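PDB 4RUW: Endonuclease/exonuclease/phosphatase from Beutenbergia cavernae DSM 12333, which is of unknown function but has a DNase I-like fold of the endonuclease/exonuclease/phosphatase family, joined to an Ig-like domain, and carries a bound zinc ion. Local coordinates for residues 237-242 and 293-298; 381-386 and 411-416; 92-97 and 150-155. One frame throughout, in Å; residues are numbered along the deposited sequence. Where two conformers were deposited one is given.

Contact 1 (237-242 and 293-298); sequences NIWTTD and RRIDYV
Asn237 and Ile295 bring the two backbones to a CA-CA distance of 5.0 Å, where residues 237-240 run at 94° to residues 293-297. The fold is the DNase I-like alpha/beta sandwich. The loop follows strand 230-233, and Tyr297 lies on strand 296-300, the neighbour of that strand in one of the two sheets. Asn237 N gives a weak hydrogen bond of 3.3 Å to Ile295 O.

The main polar link comes from Tyr297. Tyr297 OH donates to Ile238 O at 2.7 Å. The carbonyl oxygen lies at the ring edge on the CE2 side. Thr240 CG2 lies at the edge on the CE1 side and touches Tyr297 OH at 3.4 Å. The hydroxyl end is thus held between a polar and an apolar neighbour. Thr240 OG1 sits between its backbone N and carbonyl carbon (chi1 58°), which leaves CG2 beside the backbone N and next to the tyrosine. Gln255 of helix 251-260 packs on both Ile238 and Tyr297.

The CB of Ile295 points toward the loop. Ile295 CG2 meets the edge of the indole at Trp239 CD1, 3.8 Å away, and Ile295 CD1 touches Asn237 OD1. Asn237 ND2 turns elsewhere, to Leu201 O. Further out, Arg293 CG lies 3.9 Å from Trp239 NE1. A water bridges Trp239 NE1 and Arg293 NE through two weak bonds.

Arg294 NH2 forms a salt bridge with Asp265, and a water links the same nitrogen to Thr240 OG1. Another water joins the backbones: it accepts from Thr240 N at 3.1 Å and donates to Arg294 O at 2.8 Å.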
# COMPACT_ATOMS: atom_id res chain seq x y z
N ASN A 237 -2.92 -4.10 -7.02
CA ASN A 237 -2.81 -4.96 -8.20
C ASN A 237 -1.54 -4.74 -9.02
O ASN A 237 -1.50 -5.04 -10.21
CB ASN A 237 -4.05 -4.82 -9.10
CG ASN A 237 -5.05 -5.94 -8.89
OD1 ASN A 237 -4.68 -7.10 -8.74
ND2 ASN A 237 -6.34 -5.59 -8.88
N ILE A 238 -0.51 -4.20 -8.36
CA ILE A 238 0.79 -4.01 -8.99
C ILE A 238 1.86 -4.60 -8.10
O ILE A 238 1.77 -4.51 -6.88
CB ILE A 238 1.09 -2.51 -9.28
CG1 ILE A 238 1.12 -1.68 -7.98
CG2 ILE A 238 0.09 -1.95 -10.28
CD1 ILE A 238 1.56 -0.23 -8.20
N TRP A 239 2.86 -5.23 -8.71
CA TRP A 239 4.09 -5.53 -8.00
C TRP A 239 4.87 -4.23 -7.79
O TRP A 239 4.51 -3.19 -8.34
CB TRP A 239 4.99 -6.44 -8.82
CG TRP A 239 4.48 -7.79 -9.18
CD1 TRP A 239 3.23 -8.33 -8.97
CD2 TRP A 239 5.25 -8.80 -9.84
NE1 TRP A 239 3.19 -9.62 -9.47
CE2 TRP A 239 4.42 -9.93 -10.00
CE3 TRP A 239 6.57 -8.85 -10.31
CZ2 TRP A 239 4.87 -11.10 -10.62
CZ3 TRP A 239 7.01 -10.00 -10.92
CH2 TRP A 239 6.16 -11.11 -11.07
N THR A 240 5.96 -4.30 -7.05
CA THR A 240 6.83 -3.13 -6.93
C THR A 240 7.75 -2.96 -8.13
O THR A 240 8.25 -1.85 -8.36
CB THR A 240 7.68 -3.16 -5.65
OG1 THR A 240 8.46 -4.36 -5.65
CG2 THR A 240 6.80 -3.11 -4.41
N THR A 241 7.96 -4.02 -8.91
CA THR A 241 8.85 -3.96 -10.06
C THR A 241 8.15 -4.54 -11.29
O THR A 241 7.20 -5.32 -11.18
CB THR A 241 10.16 -4.74 -9.84
OG1 THR A 241 9.88 -6.10 -9.49
CG2 THR A 241 11.01 -4.08 -8.76
N ASP A 242 8.63 -4.16 -12.47
CA ASP A 242 8.02 -4.59 -13.72
C ASP A 242 7.93 -6.11 -13.79
O ASP A 242 8.90 -6.82 -13.49
CB ASP A 242 8.83 -4.08 -14.91
CG ASP A 242 8.82 -2.57 -15.04
OD1 ASP A 242 7.97 -1.89 -14.42
OD2 ASP A 242 9.68 -2.05 -15.79
N ARG A 293 4.59 -11.68 -5.75
CA ARG A 293 3.15 -11.43 -5.81
C ARG A 293 2.59 -10.80 -4.54
O ARG A 293 1.65 -11.29 -3.92
CB ARG A 293 2.39 -12.70 -6.22
CG ARG A 293 2.63 -13.06 -7.67
CD ARG A 293 1.81 -14.24 -8.12
NE ARG A 293 1.87 -14.37 -9.57
CZ ARG A 293 1.39 -15.40 -10.25
NH1 ARG A 293 0.83 -16.42 -9.60
NH2 ARG A 293 1.49 -15.42 -11.57
N ARG A 294 3.22 -9.68 -4.17
CA ARG A 294 2.77 -8.83 -3.08
C ARG A 294 2.10 -7.64 -3.74
O ARG A 294 2.78 -6.80 -4.35
CB ARG A 294 3.96 -8.39 -2.23
CG ARG A 294 3.59 -7.53 -1.02
CD ARG A 294 4.78 -7.26 -0.14
NE ARG A 294 5.75 -6.35 -0.76
CZ ARG A 294 5.79 -5.04 -0.54
NH1 ARG A 294 4.91 -4.47 0.29
NH2 ARG A 294 6.71 -4.29 -1.14
N ILE A 295 0.77 -7.59 -3.66
CA ILE A 295 -0.00 -6.60 -4.42
C ILE A 295 -1.00 -5.86 -3.54
O ILE A 295 -1.73 -4.98 -4.04
CB ILE A 295 -0.72 -7.24 -5.64
CG1 ILE A 295 -1.70 -8.33 -5.20
CG2 ILE A 295 0.30 -7.78 -6.66
CD1 ILE A 295 -2.56 -8.86 -6.34
N ASP A 296 -1.05 -6.20 -2.26
CA ASP A 296 -1.86 -5.51 -1.26
C ASP A 296 -0.88 -4.75 -0.37
O ASP A 296 0.09 -5.33 0.09
CB ASP A 296 -2.63 -6.51 -0.41
CG ASP A 296 -3.65 -7.31 -1.21
OD1 ASP A 296 -3.30 -8.35 -1.82
OD2 ASP A 296 -4.84 -6.92 -1.20
N TYR A 297 -1.13 -3.46 -0.17
CA TYR A 297 -0.16 -2.58 0.46
C TYR A 297 -0.78 -1.72 1.56
O TYR A 297 -1.97 -1.40 1.51
CB TYR A 297 0.41 -1.61 -0.57
CG TYR A 297 1.21 -2.20 -1.70
CD1 TYR A 297 2.59 -2.27 -1.64
CD2 TYR A 297 0.58 -2.65 -2.85
CE1 TYR A 297 3.33 -2.79 -2.68
CE2 TYR A 297 1.31 -3.16 -3.91
CZ TYR A 297 2.69 -3.23 -3.81
OH TYR A 297 3.44 -3.72 -4.86
N VAL A 298 0.06 -1.30 2.49
CA VAL A 298 -0.24 -0.18 3.38
C VAL A 298 0.89 0.83 3.21
O VAL A 298 2.04 0.54 3.55
CB VAL A 298 -0.37 -0.62 4.86
CG1 VAL A 298 -0.62 0.60 5.74
CG2 VAL A 298 -1.47 -1.65 5.00
O HOH W 1 1.40 -11.66 -10.94
O HOH W 2 5.42 -6.83 -5.35
O HOH W 3 9.14 -5.04 -3.17

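Contact 2 (381-386 and 411-416); sequences AVLRNR and GALPPG
Arg386 runs its side chain alongside the backbone of Pro415 and Gly416. Its CG lies between the backbone N and the carbonyl carbon (chi1 58°). The chain then bends at chi3 (-41°), which sets the position of NE, and NH1 comes to the proline carbonyl. Arg386 NH1 reaches Pro415 O at 3.3 Å, a weak and bent hydrogen bond. On the way, Arg386 CD passes 3.7 Å from Pro415 O. The guanidinium also lies near Gly416 CA, which it can approach because no side chain stands there. Gly416 has a positive phi, and at its backbone angles a CB would be jammed against the preceding carbonyl oxygen.

Pro415 O has a second partner. A water donates to Pro415 O at 2.8 Å and accepts from Arg386 N at 2.7 Å, so main chain and side chain of Arg386 serve one carbonyl. Gly416 O in turn lies 3.3 Å from Arg386 CA in a CH...O contact, and it also accepts from Arg418 NH2.

Deeper in, the contact becomes apolar. The side chains of Leu383 and Leu413 cross at about a right angle. Leu413 CD2 rests against both methyls of Leu383, 4.0 Å from Leu383 CD1. Leu361, Ala355 and Leu438 also touch Leu413.

The loop 411-416 leads from strand 405-410 of one sheet to strand 418-424 of the other. It thus crosses between the sheets at an end of the beta sandwich, as in Ig-like domains, with the end of Leu413 set against Leu383.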
# COMPACT_ATOMS: atom_id res chain seq x y z
N ALA A 381 22.42 6.50 -0.72
CA ALA A 381 22.00 7.85 -0.38
C ALA A 381 23.08 8.51 0.46
O ALA A 381 23.62 7.89 1.39
CB ALA A 381 20.71 7.83 0.39
N VAL A 382 23.41 9.75 0.13
CA VAL A 382 24.37 10.51 0.90
C VAL A 382 23.79 11.86 1.28
O VAL A 382 23.35 12.63 0.41
CB VAL A 382 25.69 10.72 0.12
CG1 VAL A 382 26.74 11.38 1.01
CG2 VAL A 382 26.22 9.39 -0.42
N LEU A 383 23.73 12.15 2.57
CA LEU A 383 23.43 13.46 3.07
C LEU A 383 24.75 14.24 3.15
O LEU A 383 25.68 13.78 3.74
CB LEU A 383 22.76 13.35 4.44
CG LEU A 383 22.33 14.62 5.13
CD1 LEU A 383 21.31 15.41 4.35
CD2 LEU A 383 21.86 14.38 6.55
N ARG A 384 24.80 15.36 2.44
CA ARG A 384 26.01 16.17 2.35
C ARG A 384 25.77 17.57 2.88
O ARG A 384 24.66 18.09 2.79
CB ARG A 384 26.47 16.26 0.89
CG ARG A 384 26.81 14.93 0.25
CD ARG A 384 27.34 15.11 -1.16
NE ARG A 384 27.61 13.82 -1.79
CZ ARG A 384 28.71 13.10 -1.59
NH1 ARG A 384 29.65 13.55 -0.77
NH2 ARG A 384 28.85 11.94 -2.19
N ASN A 385 26.82 18.19 3.43
CA ASN A 385 26.73 19.60 3.80
C ASN A 385 26.90 20.49 2.57
O ASN A 385 27.09 20.00 1.46
CB ASN A 385 27.72 19.96 4.92
CG ASN A 385 29.18 19.78 4.51
OD1 ASN A 385 29.53 19.75 3.33
ND2 ASN A 385 30.05 19.66 5.51
N ARG A 386 26.85 21.80 2.77
CA ARG A 386 26.95 22.73 1.65
C ARG A 386 28.30 22.64 0.95
O ARG A 386 28.41 22.90 -0.25
CB ARG A 386 26.65 24.16 2.09
CG ARG A 386 27.55 24.69 3.20
CD ARG A 386 27.12 26.09 3.61
NE ARG A 386 26.77 26.90 2.44
CZ ARG A 386 25.60 27.52 2.28
NH1 ARG A 386 24.66 27.42 3.21
NH2 ARG A 386 25.37 28.23 1.19
N GLY A 411 20.30 14.36 14.80
CA GLY A 411 21.05 15.38 14.09
C GLY A 411 20.13 16.45 13.55
O GLY A 411 18.92 16.29 13.53
N ALA A 412 20.72 17.56 13.13
CA ALA A 412 19.96 18.63 12.50
C ALA A 412 20.50 18.89 11.11
O ALA A 412 21.71 18.79 10.89
CB ALA A 412 20.03 19.90 13.35
N LEU A 413 19.62 19.21 10.17
CA LEU A 413 20.04 19.57 8.83
C LEU A 413 20.68 20.96 8.86
O LEU A 413 20.02 21.93 9.22
CB LEU A 413 18.85 19.57 7.88
CG LEU A 413 18.10 18.24 7.75
CD1 LEU A 413 16.84 18.42 6.91
CD2 LEU A 413 19.00 17.17 7.16
N PRO A 414 21.96 21.04 8.49
CA PRO A 414 22.64 22.34 8.41
C PRO A 414 22.20 23.11 7.18
O PRO A 414 21.74 22.49 6.21
CB PRO A 414 24.12 21.95 8.27
CG PRO A 414 24.08 20.63 7.57
CD PRO A 414 22.85 19.93 8.09
N PRO A 415 22.31 24.44 7.20
CA PRO A 415 21.96 25.25 6.03
C PRO A 415 22.79 24.85 4.82
O PRO A 415 24.00 24.66 4.94
CB PRO A 415 22.30 26.67 6.47
CG PRO A 415 22.20 26.64 7.95
CD PRO A 415 22.68 25.28 8.36
N GLY A 416 22.15 24.70 3.66
CA GLY A 416 22.85 24.35 2.44
C GLY A 416 23.04 22.85 2.25
O GLY A 416 23.72 22.43 1.32
O HOH W 4 25.87 22.60 5.16

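Contact 3 (92-97 and 150-155); sequences VVLNEV and VVMSRH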
# COMPACT_ATOMS: atom_id res chain seq x y z
N VAL A 92 -9.46 -1.16 9.68
CA VAL A 92 -9.27 -2.14 8.63
C VAL A 92 -9.91 -1.66 7.33
O VAL A 92 -11.01 -1.12 7.32
CB VAL A 92 -9.75 -3.57 9.04
CG1 VAL A 92 -11.21 -3.57 9.42
CG2 VAL A 92 -9.49 -4.56 7.92
N VAL A 93 -9.17 -1.85 6.24
CA VAL A 93 -9.63 -1.58 4.89
C VAL A 93 -9.94 -2.92 4.24
O VAL A 93 -9.11 -3.84 4.28
CB VAL A 93 -8.53 -0.85 4.09
CG1 VAL A 93 -8.83 -0.89 2.60
CG2 VAL A 93 -8.35 0.58 4.62
N LEU A 94 -11.14 -3.05 3.69
CA LEU A 94 -11.55 -4.27 3.00
C LEU A 94 -11.87 -3.99 1.54
O LEU A 94 -12.53 -2.99 1.22
CB LEU A 94 -12.79 -4.87 3.67
CG LEU A 94 -12.66 -5.19 5.16
CD1 LEU A 94 -13.99 -5.68 5.72
CD2 LEU A 94 -11.55 -6.19 5.42
N ASN A 95 -11.39 -4.86 0.66
CA ASN A 95 -11.75 -4.84 -0.75
C ASN A 95 -12.66 -6.02 -1.07
O ASN A 95 -12.64 -7.04 -0.36
CB ASN A 95 -10.51 -4.94 -1.66
CG ASN A 95 -9.45 -3.88 -1.35
OD1 ASN A 95 -8.27 -4.20 -1.30
ND2 ASN A 95 -9.85 -2.63 -1.20
N GLU A 96 -13.45 -5.89 -2.14
CA GLU A 96 -14.34 -6.94 -2.61
C GLU A 96 -15.42 -7.29 -1.59
O GLU A 96 -15.63 -8.45 -1.25
CB GLU A 96 -13.55 -8.18 -3.03
CG GLU A 96 -12.71 -7.97 -4.28
CD GLU A 96 -13.55 -7.63 -5.49
OE1 GLU A 96 -14.37 -8.49 -5.90
OE2 GLU A 96 -13.41 -6.51 -6.02
N VAL A 97 -16.11 -6.26 -1.13
CA VAL A 97 -17.25 -6.41 -0.25
C VAL A 97 -18.48 -6.04 -1.06
O VAL A 97 -18.56 -4.94 -1.60
CB VAL A 97 -17.14 -5.47 0.99
CG1 VAL A 97 -18.29 -5.74 1.94
CG2 VAL A 97 -15.79 -5.62 1.69
N VAL A 150 -14.41 -0.96 1.85
CA VAL A 150 -14.98 -0.66 3.16
C VAL A 150 -13.88 -0.25 4.13
O VAL A 150 -12.78 -0.80 4.09
CB VAL A 150 -15.75 -1.89 3.71
CG1 VAL A 150 -16.05 -1.76 5.21
CG2 VAL A 150 -17.02 -2.13 2.90
N VAL A 151 -14.18 0.75 4.96
CA VAL A 151 -13.35 1.04 6.12
C VAL A 151 -14.17 0.71 7.36
O VAL A 151 -15.30 1.16 7.49
CB VAL A 151 -12.92 2.52 6.17
CG1 VAL A 151 -12.20 2.83 7.49
CG2 VAL A 151 -12.02 2.85 4.98
N MSE A 152 -13.59 -0.10 8.24
CA MSE A 152 -14.18 -0.38 9.55
C MSE A 152 -13.20 0.07 10.62
O MSE A 152 -11.99 -0.13 10.48
CB MSE A 152 -14.51 -1.86 9.75
CG MSE A 152 -15.44 -2.45 8.69
SE MSE A 152 -15.93 -4.32 8.98
CE MSE A 152 -17.14 -4.07 10.49
N SER A 153 -13.71 0.66 11.67
CA SER A 153 -12.85 1.27 12.66
C SER A 153 -13.42 1.15 14.06
O SER A 153 -14.64 1.21 14.26
CB SER A 153 -12.66 2.74 12.29
OG SER A 153 -11.93 3.44 13.26
N ARG A 154 -12.54 0.97 15.04
CA ARG A 154 -12.93 1.03 16.45
C ARG A 154 -13.04 2.47 16.93
O ARG A 154 -13.49 2.73 18.03
CB ARG A 154 -11.90 0.29 17.31
CG ARG A 154 -11.96 -1.22 17.20
CD ARG A 154 -11.00 -1.89 18.15
NE ARG A 154 -11.14 -3.34 18.13
CZ ARG A 154 -10.93 -4.13 19.18
NH1 ARG A 154 -10.59 -3.60 20.36
NH2 ARG A 154 -11.07 -5.44 19.08
N HIS A 155 -12.63 3.41 16.08
CA HIS A 155 -12.56 4.82 16.46
C HIS A 155 -13.46 5.65 15.56
O HIS A 155 -13.62 5.34 14.39
CB HIS A 155 -11.12 5.29 16.39
CG HIS A 155 -10.17 4.37 17.08
ND1 HIS A 155 -10.21 4.16 18.44
CD2 HIS A 155 -9.20 3.56 16.61
CE1 HIS A 155 -9.28 3.29 18.78
NE2 HIS A 155 -8.65 2.90 17.68
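Val150 CG2 fits against the branched side chain of Val97. Val150 CG2 lies 3.8 Å from Val97 CB and almost as near to both Val97 methyls, a single bump seated in the fork of another valine. The two side chains cross at about a right angle. Val97 can take this place because the chain turns a corner at Glu96 and brings Val97 back toward strand 150-153. The zinc ligand His98 follows directly, and the side chain of Val97 is about 9 Å from the zinc ion.

The two strands are antiparallel neighbours in a sheet of the DNase I-like sandwich. Their axes run at 153°. Val92, Leu94, Val150 and Met152 point to one face. Val92 and Met152 lie side by side there, with Val92 CG1 3.7 Å from Met152 CB. Met152 is a selenomethionine. Its chi2 (-177°) puts SE anti to CB, and Met152 SE rests 4.0 Å from Leu94 CD1.

Val93 and Val151 point to the other face and touch more lightly, at 4.3 Å between Val93 CG2 and Val151 CG2. They pack instead on the second sheet: Val93 on Val196 and Ala198, Val151 on Leu182 and Val184.

Four nearly straight hydrogen bonds join the backbones. Val92 N meets Met152 O at 2.8 Å and Met152 N meets Val92 O at 2.9 Å. Leu94 N and Val150 O, like Val150 N and Leu94 O, are 2.8 Å apart. These paired N-H and C=O groups satisfy each other, so the strands can meet in a buried place where the side chains that touch across the contact are all apolar.

Contacts 1 and 3 are buried in the DNase I-like part, with centres about 20 Å apart. Contact 2 is a surface contact of the Ig-like domain, and its centre is about 33 Å from that of contact 1 and about 41 Å from that of contact 3. The strands of contacts 1 and 3 lie in different sheets of one sandwich. Contact 3 joins two adjacent strands by regular backbone bonds and apolar side chains. Contact 1 sets an irregular loop against a strand and its approach, with a tyrosine hydroxyl and bridging waters doing much of the work. Contact 2 also uses water and an arginine, but at the surface, with one leucine pair leading inward.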